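PDB 6AQZ: gdp-l-fucose synthetase from Naegleria fowleri, which probably catalyses the NADP(H)-dependent epimerisation and reduction of GDP-4-keto-6-deoxy-D-mannose that yields GDP-L-fucose. Local coordinates for residues Ile82-Gly90 and Phe101-Ile112; Glu144-His152 and Ala161-Gly169. All coordinates share one frame; numbering follows the deposited sequence.

Interaction 1 lays the loop after strand 80-83 on helix 98-118, and interaction 2 ties the loop segment 144-152 to helix 156-179; their centres lie about 15 Å apart. The two helices pack side by side: Asn105 CB meets Ala161 CB at 3.5 Å, and Asn110 OD1 lies 3.3 Å from Leu168 CD2. Both reach NADP through a residue of one segment, at the same hydroxyl of the nicotinamide ribose. Lys162 NZ of helix 156-179 donates to NAP O3D at 3.0 Å, and NAP O3D in turn makes a weak bond to Leu84 O at 3.2 Å. Trp102 packs on Met164 of the second subunit, and Met164 likewise on Trp102 of that subunit.

Interaction 1. Residues Ile82-Gly90 and Phe101-Ile112; sequences IHLAAFVGG and FWLDNVNMNNNI. With NAP (NADP nicotinamide-adenine-dinucleotide phosphate), chain G.
Asn109 OD1 is gripped from two directions, by His83 NE2 at 2.7 Å and by a water that also donates to Ala85 O. The histidine's hydrogen bond is nearly straight (165°) and lies close to the plane of the imidazole, while the ring and amide planes stand almost perpendicular. With CG anti to the backbone N (chi1 171°), the imidazole swings from its strand toward helix 98-118. Ile112 CG2 lies over one face in a CH-pi contact, 4.0 Å from the centroid of the His83 ring. Thr30 OG1 bonds ND1, so both ring nitrogens are held and the rotation of the ring is fixed.

Further along, the Asn105 amide pairs with both the N-H and the C=O of Phe87, mimicking a backbone partner. Phe87 N donates to Asn105 OD1 at 2.9 Å, and Asn105 ND2 returns a bond to Phe87 O at 2.8 Å, on a lone pair in the carbonyl plane. Asn105 ND2 also bonds Phe101 O at 3.0 Å, within the helix, so that three bonds fix the rotation of the amide.

Phe87 then turns its ring edge to the face of Phe101, centroids 5.1 Å apart. Asp104 OD2 stands over the centre of the Phe87 ring and is also salt-bridged to Arg64. Met108 CE lies against the same backbone, 3.5 Å from Phe87 N. The loop also borders NADP, where Ala86 O approaches NAP C8A to 3.2 Å. Such a loop, leaving the C-terminal end of a parallel strand to meet the cofactor while its beta-alpha-beta helix braces it, is characteristic of the NADP-binding Rossmann fold.

Interaction 2. Residues Glu144-His152 and Ala161-Gly169; sequences EKLHEGPPH and AKRMLDMLG. With NAP (NADP nicotinamide-adenine-dinucleotide phosphate), chain G.
Arg163 drives its extended side chain out from helix 156-179 and grips Gly149 O end-on, NH1 at 2.8 Å and NH2 at 2.9 Å. This helix carries Tyr158 and Lys162, spaced as in the YxxxK motif of short-chain dehydrogenases/reductases, so segment 144-152 is anchored one residue beyond the lysine. The acceptor lies in the guanidinium plane, and both N-H bonds are bent (144° and 140°) because they converge on one oxygen.

The flat group is sandwiched. Leu146 O sits over its centre on one face, 3.1 Å from Arg163 CZ, close to the positive charge but badly placed for an N-H bond, and Pro151 CD presses on the opposite face, 3.6 Å from Arg163 NH2. Arg163 NH2 has a further partner in Val132 O, which helps fix the group.

Beside it, His147 slides past Arg163 in the opposite direction with its ring nearly perpendicular to the guanidinium. His147 NE2 donates to Asp166 OD2 at 2.8 Å, almost straight and in the ring plane, with the ring and carboxylate nearly coplanar. A chi1 of 168° swings the Asp166 carboxylate away from its own backbone N and out to the loop. Arg170 NE forms a salt bridge with the same OD2 and would help keep it anionic. Leu146 CD2 also packs against that oxygen, and Met167 SD approaches the His147 imidazole obliquely, 4.2 Å from its centroid.

One turn before Asp166, Lys162 NZ donates to Cys127 O, which helps position it. A water joins His147 to Arg163: it lies 2.8 Å from His147 ND1 and accepts from Arg163 NH1 at 3.1 Å.

Interaction 1. Residues Ile82-Gly90 and Phe101-Ile112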
loop_
_atom_site.group_PDB
_atom_site.type_symbol
_atom_site.label_atom_id
_atom_site.label_comp_id
_atom_site.label_asym_id
_atom_site.label_seq_id
_atom_site.Cartn_x
_atom_site.Cartn_y
_atom_site.Cartn_z
ATOM N N ILE A 82 18.897 -11.561 1.886
ATOM C CA ILE A 82 18.211 -11.265 3.137
ATOM C C ILE A 82 18.004 -9.758 3.155
ATOM O O ILE A 82 18.973 -8.996 3.225
ATOM C CB ILE A 82 18.998 -11.726 4.367
ATOM C CG1 ILE A 82 19.278 -13.227 4.301
ATOM C CG2 ILE A 82 18.215 -11.388 5.642
ATOM C CD1 ILE A 82 20.021 -13.729 5.513
ATOM N N HIS A 83 16.745 -9.324 3.072
ATOM C CA HIS A 83 16.393 -7.912 2.905
ATOM C C HIS A 83 15.989 -7.354 4.268
ATOM O O HIS A 83 14.849 -7.517 4.700
ATOM C CB HIS A 83 15.275 -7.776 1.873
ATOM C CG HIS A 83 14.691 -6.403 1.779
ATOM N ND1 HIS A 83 15.460 -5.257 1.848
ATOM C CD2 HIS A 83 13.416 -5.992 1.574
ATOM C CE1 HIS A 83 14.678 -4.201 1.722
ATOM N NE2 HIS A 83 13.435 -4.620 1.542
ATOM N N LEU A 84 16.945 -6.719 4.964
ATOM C CA LEU A 84 16.684 -6.110 6.259
ATOM C C LEU A 84 16.632 -4.587 6.207
ATOM O O LEU A 84 16.145 -3.968 7.153
ATOM C CB LEU A 84 17.757 -6.540 7.280
ATOM C CG LEU A 84 18.009 -8.055 7.452
ATOM C CD1 LEU A 84 19.160 -8.286 8.436
ATOM C CD2 LEU A 84 16.807 -8.856 7.887
ATOM N N ALA A 85 17.118 -3.967 5.143
ATOM C CA ALA A 85 17.152 -2.516 5.107
ATOM C C ALA A 85 15.735 -1.960 5.169
ATOM O O ALA A 85 14.799 -2.510 4.570
ATOM C CB ALA A 85 17.840 -2.034 3.826
ATOM N N ALA A 86 15.586 -0.878 5.929
ATOM C CA ALA A 86 14.337 -0.143 6.033
ATOM C C ALA A 86 14.655 1.266 6.500
ATOM O O ALA A 86 15.675 1.507 7.146
ATOM C CB ALA A 86 13.362 -0.801 7.007
ATOM N N PHE A 87 13.737 2.180 6.229
ATOM C CA PHE A 87 13.847 3.532 6.746
ATOM C C PHE A 87 12.960 3.600 7.979
ATOM O O PHE A 87 11.736 3.519 7.879
ATOM C CB PHE A 87 13.456 4.565 5.703
ATOM C CG PHE A 87 13.373 5.946 6.244
ATOM C CD1 PHE A 87 14.511 6.658 6.518
ATOM C CD2 PHE A 87 12.136 6.535 6.485
ATOM C CE1 PHE A 87 14.432 7.935 7.030
ATOM C CE2 PHE A 87 12.044 7.820 6.995
ATOM C CZ PHE A 87 13.194 8.517 7.269
ATOM N N VAL A 88 13.588 3.697 9.147
ATOM C CA VAL A 88 12.907 3.586 10.427
ATOM C C VAL A 88 12.823 4.916 11.120
ATOM O O VAL A 88 12.291 5.006 12.232
ATOM C CB VAL A 88 13.600 2.552 11.337
ATOM C CG1 VAL A 88 13.565 1.201 10.695
ATOM C CG2 VAL A 88 15.033 2.969 11.619
ATOM N N GLY A 89 13.316 5.959 10.484
ATOM C CA GLY A 89 13.336 7.280 11.055
ATOM C C GLY A 89 14.626 7.963 10.669
ATOM O O GLY A 89 15.664 7.314 10.526
ATOM N N GLY A 90 14.559 9.263 10.465
ATOM C CA GLY A 90 15.735 10.063 10.238
ATOM C C GLY A 90 16.142 10.755 11.517
ATOM O O GLY A 90 15.380 10.847 12.477
ATOM N N PHE A 101 8.118 8.206 5.357
ATOM C CA PHE A 101 8.043 6.804 5.755
ATOM C C PHE A 101 7.373 5.951 4.687
ATOM O O PHE A 101 7.693 4.760 4.564
ATOM C CB PHE A 101 7.302 6.650 7.079
ATOM C CG PHE A 101 8.138 6.957 8.289
ATOM C CD1 PHE A 101 8.910 5.970 8.879
ATOM C CD2 PHE A 101 8.129 8.219 8.854
ATOM C CE1 PHE A 101 9.694 6.248 10.014
ATOM C CE2 PHE A 101 8.891 8.502 9.978
ATOM C CZ PHE A 101 9.676 7.517 10.558
ATOM N N TRP A 102 6.400 6.511 3.948
ATOM C CA TRP A 102 5.822 5.759 2.839
ATOM C C TRP A 102 6.808 5.672 1.673
ATOM O O TRP A 102 7.186 4.579 1.243
ATOM C CB TRP A 102 4.503 6.379 2.373
ATOM C CG TRP A 102 4.040 5.744 1.103
ATOM C CD1 TRP A 102 4.063 6.295 -0.140
ATOM C CD2 TRP A 102 3.550 4.402 0.945
ATOM N NE1 TRP A 102 3.606 5.391 -1.060
ATOM C CE2 TRP A 102 3.283 4.218 -0.426
ATOM C CE3 TRP A 102 3.291 3.349 1.836
ATOM C CZ2 TRP A 102 2.746 3.021 -0.946
ATOM C CZ3 TRP A 102 2.803 2.149 1.323
ATOM C CH2 TRP A 102 2.516 2.000 -0.061
ATOM N N LEU A 103 7.264 6.827 1.175
ATOM C CA LEU A 103 8.062 6.860 -0.052
ATOM C C LEU A 103 9.387 6.128 0.111
ATOM O O LEU A 103 9.745 5.293 -0.730
ATOM C CB LEU A 103 8.325 8.307 -0.490
ATOM C CG LEU A 103 7.080 9.129 -0.809
ATOM C CD1 LEU A 103 7.409 10.570 -1.155
ATOM C CD2 LEU A 103 6.298 8.405 -1.902
ATOM N N ASP A 104 10.137 6.439 1.181
ATOM C CA ASP A 104 11.453 5.828 1.356
ATOM C C ASP A 104 11.349 4.322 1.444
ATOM O O ASP A 104 12.161 3.598 0.851
ATOM C CB ASP A 104 12.129 6.362 2.610
ATOM C CG ASP A 104 12.552 7.798 2.466
ATOM O OD1 ASP A 104 12.351 8.367 1.368
ATOM O OD2 ASP A 104 13.103 8.343 3.437
ATOM N N ASN A 105 10.350 3.829 2.174
ATOM C CA ASN A 105 10.202 2.393 2.334
ATOM C C ASN A 105 9.626 1.734 1.084
ATOM O O ASN A 105 10.139 0.696 0.645
ATOM C CB ASN A 105 9.383 2.096 3.592
ATOM C CG ASN A 105 10.237 2.218 4.855
ATOM O OD1 ASN A 105 11.189 1.466 5.003
ATOM N ND2 ASN A 105 9.922 3.181 5.751
ATOM N N VAL A 106 8.595 2.317 0.465
ATOM C CA VAL A 106 8.012 1.604 -0.662
ATOM C C VAL A 106 8.982 1.620 -1.849
ATOM O O VAL A 106 9.049 0.647 -2.616
ATOM C CB VAL A 106 6.616 2.152 -1.033
ATOM C CG1 VAL A 106 6.693 3.469 -1.887
ATOM C CG2 VAL A 106 5.836 1.060 -1.738
ATOM N N ASN A 107 9.789 2.683 -1.990
ATOM C CA ASN A 107 10.777 2.730 -3.068
ATOM C C ASN A 107 11.872 1.696 -2.854
ATOM O O ASN A 107 12.204 0.916 -3.756
ATOM C CB ASN A 107 11.370 4.127 -3.153
ATOM C CG ASN A 107 10.426 5.109 -3.821
ATOM O OD1 ASN A 107 9.655 4.724 -4.692
ATOM N ND2 ASN A 107 10.463 6.368 -3.401
ATOM N N MET A 108 12.423 1.662 -1.647
ATOM C CA MET A 108 13.448 0.683 -1.314
ATOM C C MET A 108 12.924 -0.743 -1.485
ATOM O O MET A 108 13.605 -1.606 -2.068
ATOM C CB MET A 108 13.954 1.009 0.096
ATOM C CG MET A 108 14.670 -0.029 0.884
ATOM S SD MET A 108 15.578 0.613 2.336
ATOM C CE MET A 108 14.813 2.145 2.878
ATOM N N ASN A 109 11.707 -1.007 -1.017
ATOM C CA ASN A 109 11.160 -2.363 -1.131
ATOM C C ASN A 109 10.892 -2.750 -2.582
ATOM O O ASN A 109 11.256 -3.849 -3.015
ATOM C CB ASN A 109 9.916 -2.500 -0.265
ATOM C CG ASN A 109 10.255 -2.485 1.198
ATOM O OD1 ASN A 109 11.365 -2.854 1.565
ATOM N ND2 ASN A 109 9.323 -2.060 2.043
ATOM N N ASN A 110 10.270 -1.858 -3.355
ATOM C CA ASN A 110 10.050 -2.151 -4.771
ATOM C C ASN A 110 11.375 -2.419 -5.493
ATOM O O ASN A 110 11.491 -3.390 -6.257
ATOM C CB ASN A 110 9.256 -1.006 -5.435
ATOM C CG ASN A 110 7.793 -0.945 -4.939
ATOM O OD1 ASN A 110 7.286 -1.901 -4.328
ATOM N ND2 ASN A 110 7.135 0.200 -5.150
ATOM N N ASN A 111 12.399 -1.591 -5.244
ATOM C CA ASN A 111 13.664 -1.776 -5.949
ATOM C C ASN A 111 14.296 -3.124 -5.616
ATOM O O ASN A 111 14.730 -3.849 -6.516
ATOM C CB ASN A 111 14.625 -0.635 -5.633
ATOM C CG ASN A 111 14.120 0.688 -6.135
ATOM O OD1 ASN A 111 13.216 0.740 -6.991
ATOM N ND2 ASN A 111 14.675 1.781 -5.591
ATOM N N ILE A 112 14.355 -3.472 -4.323
ATOM C CA ILE A 112 15.102 -4.656 -3.894
ATOM C C ILE A 112 14.439 -5.935 -4.410
ATOM O O ILE A 112 15.105 -6.807 -4.984
ATOM C CB ILE A 112 15.265 -4.672 -2.359
ATOM C CG1 ILE A 112 16.204 -3.557 -1.911
ATOM C CG2 ILE A 112 15.900 -5.974 -1.897
ATOM C CD1 ILE A 112 17.627 -3.810 -2.319
HETATM P PA NAP G . 18.637 -0.617 12.109
HETATM O O1A NAP G . 18.098 0.779 12.195
HETATM O O2A NAP G . 19.424 -1.228 13.238
HETATM O O5B NAP G . 19.547 -0.819 10.744
HETATM C C5B NAP G . 18.705 -0.625 9.661
HETATM C C4B NAP G . 19.557 -0.895 8.391
HETATM O O4B NAP G . 18.937 -0.318 7.213
HETATM C C3B NAP G . 21.023 -0.317 8.532
HETATM O O3B NAP G . 21.938 -1.186 7.920
HETATM C C2B NAP G . 20.954 0.921 7.627
HETATM O O2B NAP G . 22.095 1.200 6.993
HETATM C C1B NAP G . 19.995 0.322 6.512
HETATM N N9A NAP G . 19.442 1.364 5.655
HETATM C C8A NAP G . 18.509 2.322 5.994
HETATM N N7A NAP G . 18.194 3.145 4.967
HETATM C C5A NAP G . 18.981 2.694 3.920
HETATM C C6A NAP G . 19.105 3.139 2.607
HETATM N N6A NAP G . 18.345 4.218 2.155
HETATM N N1A NAP G . 19.934 2.519 1.732
HETATM C C2A NAP G . 20.625 1.464 2.257
HETATM N N3A NAP G . 20.620 0.930 3.498
HETATM C C4A NAP G . 19.762 1.576 4.323
HETATM O O3 NAP G . 17.206 -1.439 11.860
HETATM P PN NAP G . 17.190 -2.900 12.490
HETATM O O1N NAP G . 18.310 -3.762 12.048
HETATM O O2N NAP G . 16.635 -2.936 13.897
HETATM O O5D NAP G . 15.844 -3.658 11.668
HETATM C C5D NAP G . 16.145 -4.041 10.385
HETATM C C4D NAP G . 14.893 -4.744 9.914
HETATM O O4D NAP G . 14.305 -5.399 11.051
HETATM C C3D NAP G . 13.844 -3.625 9.447
HETATM O O3D NAP G . 13.202 -4.049 8.294
HETATM C C2D NAP G . 12.880 -3.530 10.649
HETATM O O2D NAP G . 11.572 -3.281 10.306
HETATM C C1D NAP G . 12.949 -4.990 11.186
HETATM N N1N NAP G . 12.478 -5.044 12.600
HETATM C C2N NAP G . 13.245 -4.557 13.661
HETATM C C3N NAP G . 12.756 -4.594 14.951
HETATM C C7N NAP G . 13.586 -4.054 16.075
HETATM O O7N NAP G . 13.167 -3.975 17.242
HETATM N N7N NAP G . 14.886 -3.610 15.809
HETATM C C4N NAP G . 11.416 -5.134 15.277
HETATM C C5N NAP G . 10.663 -5.617 14.079
HETATM C C6N NAP G . 11.185 -5.568 12.851
HETATM P P2B NAP G . 23.275 2.336 7.863
HETATM O O1X NAP G . 23.673 1.449 9.002
HETATM O O2X NAP G . 24.305 2.535 6.749
HETATM O O3X NAP G . 22.355 3.481 8.168
HETATM O O HOH W 1 12.217 -2.930 4.265
#

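Interaction 2. Residues Glu144-His152 and Ala161-Gly169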
loop_
_atom_site.group_PDB
_atom_site.type_symbol
_atom_site.label_atom_id
_atom_site.label_comp_id
_atom_site.label_asym_id
_atom_site.label_seq_id
_atom_site.Cartn_x
_atom_site.Cartn_y
_atom_site.Cartn_z
ATOM N N GLU A 144 -1.790 -14.658 9.845
ATOM C CA GLU A 144 -2.873 -14.563 8.869
ATOM C C GLU A 144 -3.696 -13.293 9.029
ATOM O O GLU A 144 -4.417 -12.919 8.103
ATOM C CB GLU A 144 -3.807 -15.776 8.997
ATOM N N LYS A 145 -3.570 -12.594 10.149
ATOM C CA LYS A 145 -4.336 -11.384 10.401
ATOM C C LYS A 145 -3.676 -10.108 9.875
ATOM O O LYS A 145 -4.258 -9.026 10.015
ATOM C CB LYS A 145 -4.572 -11.265 11.899
ATOM C CG LYS A 145 -5.452 -12.367 12.424
ATOM C CD LYS A 145 -5.338 -12.460 13.926
ATOM C CE LYS A 145 -6.621 -12.941 14.559
ATOM N NZ LYS A 145 -6.419 -13.030 16.019
ATOM N N LEU A 146 -2.542 -10.231 9.188
ATOM C CA LEU A 146 -1.759 -9.078 8.746
ATOM C C LEU A 146 -2.582 -8.009 8.006
ATOM O O LEU A 146 -2.397 -6.810 8.257
ATOM C CB LEU A 146 -0.611 -9.579 7.869
ATOM C CG LEU A 146 0.276 -8.510 7.248
ATOM C CD1 LEU A 146 0.951 -7.649 8.333
ATOM C CD2 LEU A 146 1.326 -9.177 6.391
ATOM N N HIS A 147 -3.484 -8.403 7.092
ATOM C CA HIS A 147 -4.186 -7.424 6.251
ATOM C C HIS A 147 -5.648 -7.248 6.635
ATOM O O HIS A 147 -6.408 -6.626 5.886
ATOM C CB HIS A 147 -4.105 -7.823 4.774
ATOM C CG HIS A 147 -2.707 -7.989 4.270
ATOM N ND1 HIS A 147 -1.912 -6.923 3.900
ATOM C CD2 HIS A 147 -1.964 -9.100 4.060
ATOM C CE1 HIS A 147 -0.732 -7.368 3.505
ATOM N NE2 HIS A 147 -0.734 -8.685 3.597
ATOM N N GLU A 148 -6.062 -7.759 7.787
ATOM C CA GLU A 148 -7.475 -7.765 8.164
ATOM C C GLU A 148 -7.843 -6.459 8.875
ATOM O O GLU A 148 -8.315 -6.447 10.012
ATOM C CB GLU A 148 -7.770 -8.966 9.053
ATOM C CG GLU A 148 -7.505 -10.310 8.359
ATOM C CD GLU A 148 -8.324 -10.524 7.090
ATOM O OE1 GLU A 148 -9.515 -10.153 7.059
ATOM O OE2 GLU A 148 -7.753 -11.041 6.105
ATOM N N GLY A 149 -7.607 -5.340 8.193
ATOM C CA GLY A 149 -7.962 -4.057 8.750
ATOM C C GLY A 149 -6.802 -3.084 8.838
ATOM O O GLY A 149 -5.629 -3.449 8.715
ATOM N N PRO A 150 -7.120 -1.812 9.059
ATOM C CA PRO A 150 -6.090 -0.785 8.990
ATOM C C PRO A 150 -5.177 -0.844 10.205
ATOM O O PRO A 150 -5.614 -1.203 11.311
ATOM C CB PRO A 150 -6.896 0.523 8.961
ATOM C CG PRO A 150 -8.153 0.186 9.669
ATOM C CD PRO A 150 -8.449 -1.253 9.345
ATOM N N PRO A 151 -3.915 -0.500 10.046
ATOM C CA PRO A 151 -3.012 -0.469 11.212
ATOM C C PRO A 151 -3.285 0.725 12.112
ATOM O O PRO A 151 -4.143 1.557 11.803
ATOM C CB PRO A 151 -1.619 -0.401 10.575
ATOM C CG PRO A 151 -1.860 0.353 9.285
ATOM C CD PRO A 151 -3.238 -0.095 8.802
ATOM N N HIS A 152 -2.579 0.813 13.236
ATOM C CA HIS A 152 -2.740 1.973 14.094
ATOM C C HIS A 152 -2.323 3.237 13.356
ATOM O O HIS A 152 -1.447 3.222 12.490
ATOM C CB HIS A 152 -1.920 1.834 15.374
ATOM C CG HIS A 152 -2.219 2.892 16.390
ATOM N ND1 HIS A 152 -1.472 4.045 16.508
ATOM C CD2 HIS A 152 -3.194 2.981 17.326
ATOM C CE1 HIS A 152 -1.965 4.793 17.478
ATOM N NE2 HIS A 152 -3.011 4.171 17.991
ATOM N N ALA A 161 3.708 0.385 4.208
ATOM C CA ALA A 161 4.870 0.011 3.403
ATOM C C ALA A 161 5.307 -1.427 3.688
ATOM O O ALA A 161 5.654 -2.175 2.761
ATOM C CB ALA A 161 6.015 0.989 3.654
ATOM N N LYS A 162 5.269 -1.844 4.960
ATOM C CA LYS A 162 5.603 -3.233 5.280
ATOM C C LYS A 162 4.568 -4.197 4.700
ATOM O O LYS A 162 4.922 -5.253 4.155
ATOM C CB LYS A 162 5.734 -3.429 6.797
ATOM C CG LYS A 162 6.940 -2.795 7.406
ATOM C CD LYS A 162 8.210 -3.285 6.756
ATOM C CE LYS A 162 9.478 -3.103 7.652
ATOM N NZ LYS A 162 10.686 -3.525 6.802
ATOM N N ARG A 163 3.285 -3.847 4.804
ATOM C CA ARG A 163 2.239 -4.668 4.195
ATOM C C ARG A 163 2.440 -4.837 2.692
ATOM O O ARG A 163 2.236 -5.937 2.154
ATOM C CB ARG A 163 0.857 -4.068 4.475
ATOM C CG ARG A 163 0.551 -4.051 5.944
ATOM C CD ARG A 163 -0.872 -3.790 6.126
ATOM N NE ARG A 163 -1.253 -3.754 7.525
ATOM C CZ ARG A 163 -2.517 -3.723 7.918
ATOM N NH1 ARG A 163 -3.472 -3.758 6.988
ATOM N NH2 ARG A 163 -2.820 -3.673 9.212
ATOM N N MET A 164 2.797 -3.754 1.993
ATOM C CA MET A 164 2.999 -3.828 0.550
ATOM C C MET A 164 4.304 -4.540 0.176
ATOM O O MET A 164 4.415 -5.048 -0.946
ATOM C CB MET A 164 2.932 -2.412 -0.032
ATOM C CG MET A 164 1.536 -1.751 0.123
ATOM S SD MET A 164 0.181 -2.820 -0.503
ATOM C CE MET A 164 -0.615 -3.354 1.010
ATOM N N LEU A 165 5.270 -4.626 1.100
ATOM C CA LEU A 165 6.434 -5.489 0.902
ATOM C C LEU A 165 6.021 -6.960 0.909
ATOM O O LEU A 165 6.477 -7.748 0.069
ATOM C CB LEU A 165 7.501 -5.190 1.972
ATOM C CG LEU A 165 8.693 -6.124 2.285
ATOM C CD1 LEU A 165 9.538 -6.389 1.047
ATOM C CD2 LEU A 165 9.598 -5.497 3.391
ATOM N N ASP A 166 5.150 -7.333 1.845
ATOM C CA ASP A 166 4.593 -8.673 1.858
ATOM C C ASP A 166 3.817 -8.956 0.574
ATOM O O ASP A 166 4.005 -10.016 -0.050
ATOM C CB ASP A 166 3.706 -8.855 3.090
ATOM C CG ASP A 166 2.862 -10.139 3.017
ATOM O OD1 ASP A 166 3.452 -11.232 2.992
ATOM O OD2 ASP A 166 1.611 -10.059 2.995
ATOM N N MET A 167 2.942 -8.016 0.153
ATOM C CA MET A 167 2.146 -8.249 -1.062
ATOM C C MET A 167 3.037 -8.337 -2.289
ATOM O O MET A 167 2.868 -9.235 -3.117
ATOM C CB MET A 167 1.086 -7.164 -1.289
ATOM C CG MET A 167 -0.096 -7.170 -0.325
ATOM S SD MET A 167 -0.895 -8.794 -0.182
ATOM C CE MET A 167 -1.376 -9.143 -1.883
ATOM N N LEU A 168 4.030 -7.450 -2.399
ATOM C CA LEU A 168 4.883 -7.478 -3.581
ATOM C C LEU A 168 5.594 -8.819 -3.723
ATOM O O LEU A 168 5.773 -9.313 -4.843
ATOM C CB LEU A 168 5.905 -6.336 -3.529
ATOM C CG LEU A 168 6.770 -6.288 -4.801
ATOM C CD1 LEU A 168 5.906 -6.266 -6.070
ATOM C CD2 LEU A 168 7.742 -5.098 -4.760
ATOM N N GLY A 169 5.984 -9.434 -2.596
ATOM C CA GLY A 169 6.577 -10.764 -2.642
ATOM C C GLY A 169 5.602 -11.811 -3.163
ATOM O O GLY A 169 5.977 -12.710 -3.924
HETATM P PA NAP G . 18.637 -0.617 12.109
HETATM O O1A NAP G . 18.098 0.779 12.195
HETATM O O2A NAP G . 19.424 -1.228 13.238
HETATM O O5B NAP G . 19.547 -0.819 10.744
HETATM C C5B NAP G . 18.705 -0.625 9.661
HETATM C C4B NAP G . 19.557 -0.895 8.391
HETATM O O4B NAP G . 18.937 -0.318 7.213
HETATM C C3B NAP G . 21.023 -0.317 8.532
HETATM O O3B NAP G . 21.938 -1.186 7.920
HETATM C C2B NAP G . 20.954 0.921 7.627
HETATM O O2B NAP G . 22.095 1.200 6.993
HETATM C C1B NAP G . 19.995 0.322 6.512
HETATM N N9A NAP G . 19.442 1.364 5.655
HETATM C C8A NAP G . 18.509 2.322 5.994
HETATM N N7A NAP G . 18.194 3.145 4.967
HETATM C C5A NAP G . 18.981 2.694 3.920
HETATM C C6A NAP G . 19.105 3.139 2.607
HETATM N N6A NAP G . 18.345 4.218 2.155
HETATM N N1A NAP G . 19.934 2.519 1.732
HETATM C C2A NAP G . 20.625 1.464 2.257
HETATM N N3A NAP G . 20.620 0.930 3.498
HETATM C C4A NAP G . 19.762 1.576 4.323
HETATM O O3 NAP G . 17.206 -1.439 11.860
HETATM P PN NAP G . 17.190 -2.900 12.490
HETATM O O1N NAP G . 18.310 -3.762 12.048
HETATM O O2N NAP G . 16.635 -2.936 13.897
HETATM O O5D NAP G . 15.844 -3.658 11.668
HETATM C C5D NAP G . 16.145 -4.041 10.385
HETATM C C4D NAP G . 14.893 -4.744 9.914
HETATM O O4D NAP G . 14.305 -5.399 11.051
HETATM C C3D NAP G . 13.844 -3.625 9.447
HETATM O O3D NAP G . 13.202 -4.049 8.294
HETATM C C2D NAP G . 12.880 -3.530 10.649
HETATM O O2D NAP G . 11.572 -3.281 10.306
HETATM C C1D NAP G . 12.949 -4.990 11.186
HETATM N N1N NAP G . 12.478 -5.044 12.600
HETATM C C2N NAP G . 13.245 -4.557 13.661
HETATM C C3N NAP G . 12.756 -4.594 14.951
HETATM C C7N NAP G . 13.586 -4.054 16.075
HETATM O O7N NAP G . 13.167 -3.975 17.242
HETATM N N7N NAP G . 14.886 -3.610 15.809
HETATM C C4N NAP G . 11.416 -5.134 15.277
HETATM C C5N NAP G . 10.663 -5.617 14.079
HETATM C C6N NAP G . 11.185 -5.568 12.851
HETATM P P2B NAP G . 23.275 2.336 7.863
HETATM O O1X NAP G . 23.673 1.449 9.002
HETATM O O2X NAP G . 24.305 2.535 6.749
HETATM O O3X NAP G . 22.355 3.481 8.168
HETATM O O HOH W 2 -3.056 -4.326 4.006
#